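Local coordinates for protein short chain dehydrogenase/reductase (Acinetobacter baumannii, PDB 4IUY) that probably catalyses NAD(P)(H)-dependent oxidation or reduction of a small-molecule substrate, as a Rossmann-fold oxidoreductase, at residues F237-F240 and D241-N244; A183-R186 and H187-V191; D130-V133 and D134-K138. All coordinates share one frame; numbering follows the deposited sequence.

Along the chain the order is interaction 3 (130-138), then interaction 2 (183-191), then interaction 1 (237-244). Interactions 3 and 2 lie on helices 126-153 and 176-196, which pack against each other; their centres are 14 Å apart and they meet where Leu-137 lies against Leu-185. Both also touch the third subunit, so this helix pair packs within the subunit and also lines its contact with the third subunit. Interaction 1, its centre 22 Å from that of interaction 2 and 24 Å from that of interaction 3, shapes the loop leading into helix 244-251. It lies across the chain's centre from interaction 3 and approaches the second subunit instead.

Interaction 1. Residues F237-F240 and D241-N244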
loop_
_atom_site.group_PDB
_atom_site.type_symbol
_atom_site.label_atom_id
_atom_site.label_comp_id
_atom_site.label_asym_id
_atom_site.label_seq_id
_atom_site.Cartn_x
_atom_site.Cartn_y
_atom_site.Cartn_z
ATOM N N PHE D 237 16.222 -3.804 17.973
ATOM C CA PHE D 237 15.431 -4.893 17.440
ATOM C C PHE D 237 14.171 -4.976 18.294
ATOM O O PHE D 237 14.084 -4.368 19.355
ATOM C CB PHE D 237 16.218 -6.217 17.440
ATOM C CG PHE D 237 17.352 -6.242 16.453
ATOM C CD1 PHE D 237 17.103 -6.107 15.092
ATOM C CD2 PHE D 237 18.659 -6.398 16.875
ATOM C CE1 PHE D 237 18.142 -6.122 14.172
ATOM C CE2 PHE D 237 19.702 -6.416 15.961
ATOM C CZ PHE D 237 19.444 -6.276 14.608
ATOM N N VAL D 238 13.199 -5.716 17.801
ATOM C CA VAL D 238 11.902 -5.857 18.453
ATOM C C VAL D 238 11.992 -6.743 19.677
ATOM O O VAL D 238 12.633 -7.783 19.637
ATOM C CB VAL D 238 10.902 -6.434 17.456
ATOM C CG1 VAL D 238 9.537 -6.643 18.102
ATOM C CG2 VAL D 238 10.857 -5.517 16.183
ATOM N N GLU D 239 11.436 -6.272 20.790
ATOM C CA GLU D 239 11.315 -7.077 22.006
ATOM C C GLU D 239 9.931 -7.688 22.047
ATOM O O GLU D 239 8.970 -7.040 21.615
ATOM C CB GLU D 239 11.489 -6.202 23.246
ATOM C CG GLU D 239 12.846 -5.525 23.346
ATOM C CD GLU D 239 13.947 -6.464 23.792
ATOM O OE1 GLU D 239 13.643 -7.621 24.151
ATOM O OE2 GLU D 239 15.125 -6.047 23.791
ATOM N N PHE D 240 9.807 -8.880 22.635
ATOM C CA PHE D 240 8.501 -9.559 22.765
ATOM C C PHE D 240 7.452 -8.647 23.422
ATOM O O PHE D 240 6.304 -8.615 23.018
ATOM C CB PHE D 240 8.652 -10.841 23.587
ATOM C CG PHE D 240 9.322 -11.970 22.847
ATOM C CD1 PHE D 240 9.354 -11.990 21.457
ATOM C CD2 PHE D 240 9.939 -13.001 23.549
ATOM C CE1 PHE D 240 9.961 -13.018 20.788
ATOM C CE2 PHE D 240 10.558 -14.039 22.888
ATOM C CZ PHE D 240 10.564 -14.055 21.504
ATOM N N ASP D 241 7.876 -7.915 24.445
ATOM C CA ASP D 241 7.028 -6.968 25.151
ATOM C C ASP D 241 6.424 -5.899 24.263
ATOM O O ASP D 241 5.341 -5.379 24.578
ATOM C CB ASP D 241 7.798 -6.280 26.287
ATOM C CG ASP D 241 7.884 -7.127 27.527
ATOM O OD1 ASP D 241 7.024 -8.021 27.701
ATOM O OD2 ASP D 241 8.791 -6.879 28.343
ATOM N N ASP D 242 7.100 -5.579 23.154
ATOM C CA ASP D 242 6.563 -4.567 22.240
ATOM C C ASP D 242 5.211 -4.995 21.661
ATOM O O ASP D 242 4.445 -4.139 21.211
ATOM C CB ASP D 242 7.548 -4.257 21.098
ATOM C CG ASP D 242 8.828 -3.580 21.592
ATOM O OD1 ASP D 242 8.793 -2.956 22.681
ATOM O OD2 ASP D 242 9.870 -3.677 20.890
ATOM N N LEU D 243 4.938 -6.304 21.693
ATOM C CA LEU D 243 3.744 -6.915 21.091
ATOM C C LEU D 243 2.525 -7.000 22.013
ATOM O O LEU D 243 1.399 -7.242 21.569
ATOM C CB LEU D 243 4.065 -8.342 20.598
ATOM C CG LEU D 243 5.313 -8.374 19.713
ATOM C CD1 LEU D 243 5.629 -9.797 19.247
ATOM C CD2 LEU D 243 5.117 -7.427 18.539
ATOM N N ASN D 244 2.763 -6.824 23.298
ATOM C CA ASN D 244 1.721 -6.990 24.286
ATOM C C ASN D 244 0.501 -6.124 24.015
ATOM O O ASN D 244 -0.628 -6.622 23.953
ATOM C CB ASN D 244 2.300 -6.776 25.682
ATOM C CG ASN D 244 3.304 -7.880 26.064
ATOM O OD1 ASN D 244 3.599 -8.769 25.267
ATOM N ND2 ASN D 244 3.837 -7.808 27.271
HETATM O O HOH W 1 12.299 -2.652 20.968
#
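With CG beside its own backbone N and anti to the carbonyl carbon (chi1 -66°), Asp-242 reaches back over the turn and sets OD2 against the amide of Glu-239. Glu-239 N donates to Asp-242 OD2 at 3.0 Å, nearly straight at 164°, though the proton arrives from above the carboxylate plane. In return Asp-242 N donates to Glu-239 O at 2.8 Å, so one aspartate grips both the amide and the carbonyl of the same residue. A water spans this corner, donating to Asp-242 OD2 (2.6 Å) and to Phe-237 O (3.0 Å). The Glu-239 side chain bends at chi2 and leads its carboxylate away, but its CB still lies against Asp-242 OD2. One step on, Leu-243 N donates to Phe-240 O at 3.0 Å while Leu-243 CB and CG crowd that same oxygen. Asn-244 ND2 adds a weak bond to Asp-241 OD1, while Asn-244 OD1 is hydrogen-bonded to His-42 NE2 of helix 38-49, whose ring also meets that of Phe-240. Glu-239 supplies no reciprocal side-chain bond to Asp-242. Bonds from each residue to the third one back, together with a carboxylate closing on the amide three residues earlier, thus resemble the half of a capping box given by the later residue, on the loop that leads into helix 244-251.

Interaction 2. Residues A183-R186 and H187-V191; sequences AGLR and HLTEV
Leu-185 O and Thr-189 form the tight side of this helical turn. The carbonyl oxygen takes two donors from one residue: Thr-189 N at 2.8 Å, and Thr-189 OG1, also at 2.8 Å, which comes in from above the carbonyl plane. Chi1 of -57° puts OG1 beside the threonine's own amide, turned back toward the preceding turn onto that oxygen, and Asn-162 ND2 of strand 159-163 is also hydrogen-bonded to the hydroxyl. Around it the buried backbone bonds run regularly, with His-187 N on Ala-183 O and Leu-188 N on Gly-184 O, while Leu-188 CB rests on Gly-184 O at 3.4 Å. This face of helix 176-196 lies against strand 202-208 and helix 126-153.

The partly exposed side is looser. Arg-186 stretches out from the helix and crosses Glu-190 with its guanidinium turned 76° from the carboxylate plane; Arg-186 NH1 to Glu-190 OE2 is a long salt bridge of 3.7 Å. A water in the guanidinium plane does the closer work, accepting from Arg-186 NH1 at 2.8 Å and donating to Glu-190 OE1. The stronger partner of Arg-186 is Glu-262, which takes its NE.

Glu-190 OE1 is held more firmly by His-187 ND1, at 2.7 Å and 165°, close to the plane of the imidazole, and Val-191 CG2 covers one ring face. His-187 NE2 bonds to Ser-170 O of the third subunit. With an acceptor facing each ring nitrogen, and a carboxylate as one of them, the imidazole is probably biased toward its doubly protonated, cationic form, and Glu-190 would partly balance that charge at the subunit interface.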
loop_
_atom_site.group_PDB
_atom_site.type_symbol
_atom_site.label_atom_id
_atom_site.label_comp_id
_atom_site.label_asym_id
_atom_site.label_seq_id
_atom_site.Cartn_x
_atom_site.Cartn_y
_atom_site.Cartn_z
ATOM N N ALA D 183 2.950 -12.130 2.653
ATOM C CA ALA D 183 2.064 -11.250 1.881
ATOM C C ALA D 183 0.740 -11.974 1.609
ATOM O O ALA D 183 -0.329 -11.358 1.608
ATOM C CB ALA D 183 2.699 -10.841 0.560
ATOM N N GLY D 184 0.817 -13.270 1.330
ATOM C CA GLY D 184 -0.396 -14.044 1.136
ATOM C C GLY D 184 -1.280 -14.019 2.376
ATOM O O GLY D 184 -2.492 -13.864 2.277
ATOM N N LEU D 185 -0.667 -14.228 3.540
ATOM C CA LEU D 185 -1.398 -14.250 4.793
ATOM C C LEU D 185 -1.967 -12.869 5.116
ATOM O O LEU D 185 -3.121 -12.751 5.562
ATOM C CB LEU D 185 -0.510 -14.752 5.927
ATOM C CG LEU D 185 -1.159 -14.876 7.304
ATOM C CD1 LEU D 185 -2.371 -15.778 7.276
ATOM C CD2 LEU D 185 -0.149 -15.305 8.384
ATOM N N ARG D 186 -1.189 -11.828 4.822
ATOM C CA ARG D 186 -1.647 -10.457 5.053
ATOM C C ARG D 186 -2.930 -10.166 4.282
ATOM O O ARG D 186 -3.894 -9.643 4.837
ATOM C CB ARG D 186 -0.579 -9.427 4.669
ATOM C CG ARG D 186 -1.006 -7.990 4.959
ATOM C CD ARG D 186 0.008 -6.977 4.408
ATOM N NE ARG D 186 -0.179 -5.691 5.069
ATOM C CZ ARG D 186 -1.052 -4.764 4.682
ATOM N NH1 ARG D 186 -1.825 -4.967 3.612
ATOM N NH2 ARG D 186 -1.154 -3.632 5.373
ATOM N N HIS D 187 -2.965 -10.509 3.005
ATOM C CA HIS D 187 -4.168 -10.207 2.248
ATOM C C HIS D 187 -5.343 -11.114 2.644
ATOM O O HIS D 187 -6.506 -10.684 2.598
ATOM C CB HIS D 187 -3.914 -10.288 0.745
ATOM C CG HIS D 187 -4.990 -9.664 -0.083
ATOM N ND1 HIS D 187 -5.640 -8.509 0.299
ATOM C CD2 HIS D 187 -5.490 -9.994 -1.298
ATOM C CE1 HIS D 187 -6.520 -8.171 -0.632
ATOM N NE2 HIS D 187 -6.437 -9.045 -1.620
ATOM N N LEU D 188 -5.030 -12.351 3.032
ATOM C CA LEU D 188 -6.040 -13.304 3.483
ATOM C C LEU D 188 -6.695 -12.792 4.760
ATOM O O LEU D 188 -7.895 -12.946 4.953
ATOM C CB LEU D 188 -5.431 -14.693 3.710
ATOM C CG LEU D 188 -6.432 -15.814 4.066
ATOM C CD1 LEU D 188 -7.475 -15.936 2.967
ATOM C CD2 LEU D 188 -5.751 -17.146 4.288
ATOM N N THR D 189 -5.896 -12.169 5.616
ATOM C CA THR D 189 -6.414 -11.519 6.800
ATOM C C THR D 189 -7.518 -10.508 6.410
ATOM O O THR D 189 -8.622 -10.527 6.966
ATOM C CB THR D 189 -5.271 -10.834 7.587
ATOM O OG1 THR D 189 -4.270 -11.807 7.927
ATOM C CG2 THR D 189 -5.791 -10.168 8.841
ATOM N N GLU D 190 -7.241 -9.675 5.414
ATOM C CA GLU D 190 -8.224 -8.701 4.928
ATOM C C GLU D 190 -9.467 -9.359 4.351
ATOM O O GLU D 190 -10.600 -8.926 4.630
ATOM C CB GLU D 190 -7.594 -7.788 3.879
ATOM C CG GLU D 190 -6.366 -7.028 4.412
ATOM C CD GLU D 190 -5.605 -6.219 3.349
ATOM O OE1 GLU D 190 -5.133 -6.804 2.335
ATOM O OE2 GLU D 190 -5.501 -4.984 3.535
ATOM N N VAL D 191 -9.246 -10.389 3.532
ATOM C CA VAL D 191 -10.341 -11.118 2.882
ATOM C C VAL D 191 -11.211 -11.850 3.923
ATOM O O VAL D 191 -12.434 -11.791 3.868
ATOM C CB VAL D 191 -9.796 -12.115 1.808
ATOM C CG1 VAL D 191 -10.907 -12.966 1.246
ATOM C CG2 VAL D 191 -9.110 -11.356 0.677
HETATM O O HOH W 2 -2.284 -7.278 2.064
#

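Interaction 3. Residues D130-V133 and D134-K138; sequences DKIV and DTNLK
Val-133 O receives both Leu-137 N, at 2.8 Å, and Lys-138 N, at 3.2 Å, so the helix widens here into a pi-type turn, with Leu-137 stretched to a phi of -128°. The turns before it are ordinary, such as Asn-136 N to Ile-132 O. Thr-135 OG1 lies beside its own amide and doubles the backbone bond on Lys-131 O, at 3.0 Å. Asn-136 runs alongside Ile-132, the two pointing the same way, with ND2 3.3 Å from Ile-132 CG2; this amide nitrogen is held by Val-115 O and Ser-181 OG. A water joins the aspartates, donating to Asp-130 OD1 at 2.7 Å and to Asp-134 OD1 at 2.9 Å. Asp-130 OD1 also pairs with Lys-138 of the third subunit, and Lys-138 returns the bridge to Asp-130 there, which would ease the repulsion between the neighbouring acids. As in classical short-chain dehydrogenases, Asn-136 probably takes the asparagine place of the Asn-Ser-Tyr-Lys tetrad at this helix break. This part of helix 126-153 passes helix 176-196, with Ile-132 on Pro-177 just before the widened turn and Asn-136 on Tyr-178 and Leu-137 on Leu-185 within it, while Leu-137 and Lys-138 meet Trp-129 of the third subunit.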
loop_
_atom_site.group_PDB
_atom_site.type_symbol
_atom_site.label_atom_id
_atom_site.label_comp_id
_atom_site.label_asym_id
_atom_site.label_seq_id
_atom_site.Cartn_x
_atom_site.Cartn_y
_atom_site.Cartn_z
ATOM N N ASP D 130 7.082 -25.942 -0.244
ATOM C CA ASP D 130 5.941 -26.565 0.436
ATOM C C ASP D 130 6.029 -26.398 1.945
ATOM O O ASP D 130 5.050 -26.037 2.575
ATOM C CB ASP D 130 5.780 -28.040 0.070
ATOM C CG ASP D 130 5.384 -28.246 -1.397
ATOM O OD1 ASP D 130 4.928 -27.278 -2.069
ATOM O OD2 ASP D 130 5.520 -29.390 -1.886
ATOM N N LYS D 131 7.202 -26.630 2.528
ATOM C CA LYS D 131 7.341 -26.470 3.972
ATOM C C LYS D 131 7.006 -25.060 4.445
ATOM O O LYS D 131 6.207 -24.875 5.350
ATOM C CB LYS D 131 8.753 -26.831 4.433
ATOM C CG LYS D 131 8.934 -26.687 5.935
ATOM C CD LYS D 131 10.223 -27.299 6.423
ATOM C CE LYS D 131 11.425 -26.608 5.791
ATOM N NZ LYS D 131 11.681 -25.224 6.330
ATOM N N ILE D 132 7.621 -24.065 3.818
ATOM C CA ILE D 132 7.497 -22.671 4.232
ATOM C C ILE D 132 6.100 -22.099 3.961
ATOM O O ILE D 132 5.505 -21.459 4.822
ATOM C CB ILE D 132 8.585 -21.826 3.569
ATOM C CG1 ILE D 132 9.933 -22.221 4.143
ATOM C CG2 ILE D 132 8.318 -20.315 3.740
ATOM C CD1 ILE D 132 11.086 -21.764 3.309
ATOM N N VAL D 133 5.581 -22.338 2.764
ATOM C CA VAL D 133 4.292 -21.788 2.386
ATOM C C VAL D 133 3.115 -22.502 3.069
ATOM O O VAL D 133 2.175 -21.829 3.538
ATOM C CB VAL D 133 4.132 -21.734 0.843
ATOM C CG1 VAL D 133 2.781 -21.170 0.480
ATOM C CG2 VAL D 133 5.237 -20.854 0.224
ATOM N N ASP D 134 3.181 -23.839 3.181
ATOM C CA ASP D 134 2.115 -24.585 3.871
ATOM C C ASP D 134 2.027 -24.244 5.339
ATOM O O ASP D 134 0.930 -24.075 5.866
ATOM C CB ASP D 134 2.264 -26.100 3.714
ATOM C CG ASP D 134 2.036 -26.546 2.297
ATOM O OD1 ASP D 134 1.657 -25.688 1.468
ATOM O OD2 ASP D 134 2.232 -27.740 2.015
ATOM N N THR D 135 3.182 -24.140 5.986
ATOM C CA THR D 135 3.258 -23.750 7.382
ATOM C C THR D 135 2.861 -22.280 7.608
ATOM O O THR D 135 2.125 -21.974 8.545
ATOM C CB THR D 135 4.673 -23.958 7.945
ATOM O OG1 THR D 135 4.966 -25.359 8.004
ATOM C CG2 THR D 135 4.792 -23.349 9.355
ATOM N N ASN D 136 3.332 -21.378 6.747
ATOM C CA ASN D 136 3.114 -19.948 6.980
ATOM C C ASN D 136 1.779 -19.420 6.516
ATOM O O ASN D 136 1.292 -18.417 7.054
ATOM C CB ASN D 136 4.231 -19.099 6.357
ATOM C CG ASN D 136 5.580 -19.295 7.035
ATOM O OD1 ASN D 136 5.650 -19.676 8.186
ATOM N ND2 ASN D 136 6.655 -19.035 6.313
ATOM N N LEU D 137 1.171 -20.100 5.547
ATOM C CA LEU D 137 -0.043 -19.581 4.905
ATOM C C LEU D 137 -1.183 -20.613 4.897
ATOM O O LEU D 137 -2.299 -20.331 5.333
ATOM C CB LEU D 137 0.253 -19.109 3.486
ATOM C CG LEU D 137 -0.928 -18.667 2.618
ATOM C CD1 LEU D 137 -1.719 -17.490 3.242
ATOM C CD2 LEU D 137 -0.450 -18.306 1.226
ATOM N N LYS D 138 -0.908 -21.818 4.417
ATOM C CA LYS D 138 -1.983 -22.810 4.357
ATOM C C LYS D 138 -2.489 -23.241 5.732
ATOM O O LYS D 138 -3.692 -23.358 5.933
ATOM C CB LYS D 138 -1.580 -24.026 3.556
ATOM C CG LYS D 138 -2.724 -24.991 3.316
ATOM C CD LYS D 138 -2.250 -26.131 2.450
ATOM C CE LYS D 138 -3.322 -27.214 2.331
ATOM N NZ LYS D 138 -2.781 -28.433 1.638
HETATM O O HOH W 3 2.642 -26.169 -1.199
#